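Local coordinates for putative Fe-S biosynthesis protein (Lactobacillus salivarius, PDB 2P2E) that is of unknown function but probably takes part in iron-sulphur cluster biosynthesis, at residues A[25-31]-A[48-54]. Numbering follows the deposited sequence.
Sequences VLLLDFD and DFRILVV
Two neighbouring strands of a closed, mixed beta barrel form a regular, almost wholly buried antiparallel pair here: residues 25-30 and 49-54 run with axes 4.7 Å apart at closest and N-to-C directions at 151°. The backbone is extended (phi/psi -128/136 at L27, -116/141 at L52). Hydrogen-bonded pairs set the register without a bulge: V25 N to V54 O 3.0 Å and V54 N to V25 O 3.1 Å, L27 N to L52 O 2.8 Å and L52 N to L27 O 2.9 Å, D29 N to R50 O 2.9 Å and R50 N to D29 O 3.1 Å. Non-hydrogen-bonded pairs L26-V53, L28-I51 and F30-F49 intervene; D31 N to D48 O, 2.8 Å, follows the last.

The face of these three pairs is apolar and aromatic. The edge of F30 (t) meets the face of F49 (m), centroids 5.4 Å apart and planes at 63°, a T-shaped pair; L28 CD1 lies 3.6 Å from I51 CD1. On the other face L27 CB and L52 CB touch at 4.0 Å, beside a buried charge network. R50, chi1 p and then extended, grips D29 OD2 through NE (2.8 Å) and NH2 (3.1 Å), a salt bridge; D31 OD1, 3.7 Å from R50 NH2 but well out of the guanidinium plane, adds charge attraction alone. D29 OD1 is hydrogen-bonded to Y64 OH, R50 NH1 to V42 O.

Strand 75-77 pairs with 25-31 through Y76, strand 108-118 with 48-54 through S115 and Q117, and helix 9-19 packs on L26 and V53.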
loop_
_atom_site.group_PDB
_atom_site.type_symbol
_atom_site.label_atom_id
_atom_site.label_comp_id
_atom_site.label_asym_id
_atom_site.label_seq_id
_atom_site.Cartn_x
_atom_site.Cartn_y
_atom_site.Cartn_z
ATOM N N VAL A 25 2.224 8.026 6.946
ATOM C CA VAL A 25 2.658 6.636 6.912
ATOM C C VAL A 25 1.902 5.913 5.792
ATOM O O VAL A 25 0.721 6.151 5.571
ATOM C CB VAL A 25 2.361 5.930 8.265
ATOM C CG1 VAL A 25 2.656 4.440 8.171
ATOM C CG2 VAL A 25 3.189 6.557 9.364
ATOM N N LEU A 26 2.593 5.030 5.081
ATOM C CA LEU A 26 1.984 4.280 3.990
ATOM C C LEU A 26 1.639 2.858 4.379
ATOM O O LEU A 26 2.405 2.182 5.070
ATOM C CB LEU A 26 2.920 4.247 2.787
ATOM C CG LEU A 26 3.099 5.577 2.069
ATOM C CD1 LEU A 26 4.080 5.426 0.947
ATOM C CD2 LEU A 26 1.767 6.034 1.534
ATOM N N LEU A 27 0.482 2.404 3.916
ATOM C CA LEU A 27 0.047 1.060 4.205
ATOM C C LEU A 27 -0.338 0.307 2.944
ATOM O O LEU A 27 -1.009 0.845 2.062
ATOM C CB LEU A 27 -1.158 1.079 5.135
ATOM C CG LEU A 27 -1.086 1.911 6.406
ATOM C CD1 LEU A 27 -2.420 1.773 7.118
ATOM C CD2 LEU A 27 0.053 1.453 7.299
ATOM N N LEU A 28 0.109 -0.937 2.853
ATOM C CA LEU A 28 -0.266 -1.788 1.742
ATOM C C LEU A 28 -1.356 -2.613 2.403
ATOM O O LEU A 28 -1.087 -3.601 3.080
ATOM C CB LEU A 28 0.891 -2.675 1.316
ATOM C CG LEU A 28 0.550 -3.644 0.188
ATOM C CD1 LEU A 28 -0.056 -2.910 -1.008
ATOM C CD2 LEU A 28 1.812 -4.353 -0.219
ATOM N N ASP A 29 -2.591 -2.172 2.225
ATOM C CA ASP A 29 -3.726 -2.821 2.842
ATOM C C ASP A 29 -4.367 -3.938 2.043
ATOM O O ASP A 29 -4.446 -3.886 0.820
ATOM C CB ASP A 29 -4.781 -1.756 3.175
ATOM C CG ASP A 29 -6.060 -2.342 3.736
ATOM O OD1 ASP A 29 -5.978 -3.108 4.720
ATOM O OD2 ASP A 29 -7.147 -2.029 3.200
ATOM N N PHE A 30 -4.797 -4.970 2.757
ATOM C CA PHE A 30 -5.507 -6.075 2.143
ATOM C C PHE A 30 -6.935 -5.791 2.607
ATOM O O PHE A 30 -7.277 -5.962 3.776
ATOM C CB PHE A 30 -5.019 -7.420 2.672
ATOM C CG PHE A 30 -5.489 -8.574 1.856
ATOM C CD1 PHE A 30 -5.160 -8.655 0.504
ATOM C CD2 PHE A 30 -6.299 -9.555 2.409
ATOM C CE1 PHE A 30 -5.639 -9.689 -0.292
ATOM C CE2 PHE A 30 -6.785 -10.596 1.625
ATOM C CZ PHE A 30 -6.452 -10.660 0.270
ATOM N N ASP A 31 -7.745 -5.315 1.672
ATOM C CA ASP A 31 -9.120 -4.928 1.930
ATOM C C ASP A 31 -10.028 -6.097 2.236
ATOM O O ASP A 31 -10.694 -6.603 1.346
ATOM C CB ASP A 31 -9.654 -4.176 0.718
ATOM C CG ASP A 31 -10.860 -3.361 1.046
ATOM O OD1 ASP A 31 -11.350 -3.491 2.185
ATOM O OD2 ASP A 31 -11.317 -2.592 0.175
ATOM N N ASP A 48 -8.739 -7.260 -1.650
ATOM C CA ASP A 48 -7.823 -6.834 -2.688
ATOM C C ASP A 48 -6.823 -5.845 -2.129
ATOM O O ASP A 48 -7.047 -5.267 -1.071
ATOM C CB ASP A 48 -8.590 -6.199 -3.831
ATOM C CG ASP A 48 -8.493 -7.009 -5.080
ATOM O OD1 ASP A 48 -7.773 -8.032 -5.041
ATOM O OD2 ASP A 48 -9.123 -6.628 -6.094
ATOM N N PHE A 49 -5.724 -5.652 -2.845
ATOM C CA PHE A 49 -4.675 -4.730 -2.425
ATOM C C PHE A 49 -4.948 -3.289 -2.771
ATOM O O PHE A 49 -5.494 -2.990 -3.818
ATOM C CB PHE A 49 -3.357 -5.111 -3.073
ATOM C CG PHE A 49 -2.714 -6.295 -2.463
ATOM C CD1 PHE A 49 -2.216 -6.232 -1.176
ATOM C CD2 PHE A 49 -2.589 -7.472 -3.176
ATOM C CE1 PHE A 49 -1.594 -7.331 -0.604
ATOM C CE2 PHE A 49 -1.970 -8.570 -2.611
ATOM C CZ PHE A 49 -1.471 -8.499 -1.326
ATOM N N ARG A 50 -4.542 -2.393 -1.888
ATOM C CA ARG A 50 -4.716 -0.974 -2.126
ATOM C C ARG A 50 -3.785 -0.217 -1.190
ATOM O O ARG A 50 -3.376 -0.744 -0.158
ATOM C CB ARG A 50 -6.160 -0.567 -1.868
ATOM C CG ARG A 50 -6.577 -0.789 -0.449
ATOM C CD ARG A 50 -7.919 -0.171 -0.150
ATOM N NE ARG A 50 -8.336 -0.500 1.204
ATOM C CZ ARG A 50 -9.371 0.054 1.819
ATOM N NH1 ARG A 50 -10.101 0.972 1.202
ATOM N NH2 ARG A 50 -9.673 -0.306 3.055
ATOM N N ILE A 51 -3.438 1.010 -1.552
ATOM C CA ILE A 51 -2.564 1.818 -0.712
ATOM C C ILE A 51 -3.344 2.787 0.147
ATOM O O ILE A 51 -4.168 3.546 -0.352
ATOM C CB ILE A 51 -1.577 2.655 -1.531
ATOM C CG1 ILE A 51 -0.820 1.756 -2.494
ATOM C CG2 ILE A 51 -0.602 3.360 -0.608
ATOM C CD1 ILE A 51 -0.202 0.585 -1.827
ATOM N N LEU A 52 -3.070 2.762 1.443
ATOM C CA LEU A 52 -3.730 3.658 2.374
ATOM C C LEU A 52 -2.691 4.579 2.967
ATOM O O LEU A 52 -1.567 4.158 3.237
ATOM C CB LEU A 52 -4.373 2.875 3.516
ATOM C CG LEU A 52 -5.720 2.182 3.354
ATOM C CD1 LEU A 52 -5.809 1.500 2.001
ATOM C CD2 LEU A 52 -5.883 1.179 4.488
ATOM N N VAL A 53 -3.057 5.837 3.159
ATOM C CA VAL A 53 -2.154 6.779 3.782
ATOM C C VAL A 53 -2.878 7.315 5.005
ATOM O O VAL A 53 -4.012 7.799 4.933
ATOM C CB VAL A 53 -1.740 7.912 2.820
ATOM C CG1 VAL A 53 -2.926 8.401 2.074
ATOM C CG2 VAL A 53 -1.094 9.058 3.596
ATOM N N VAL A 54 -2.202 7.176 6.137
ATOM C CA VAL A 54 -2.708 7.599 7.425
ATOM C C VAL A 54 -1.689 8.519 8.056
ATOM O O VAL A 54 -0.644 8.784 7.471
ATOM C CB VAL A 54 -2.873 6.400 8.354
ATOM C CG1 VAL A 54 -3.877 5.431 7.784
ATOM C CG2 VAL A 54 -1.532 5.724 8.536
#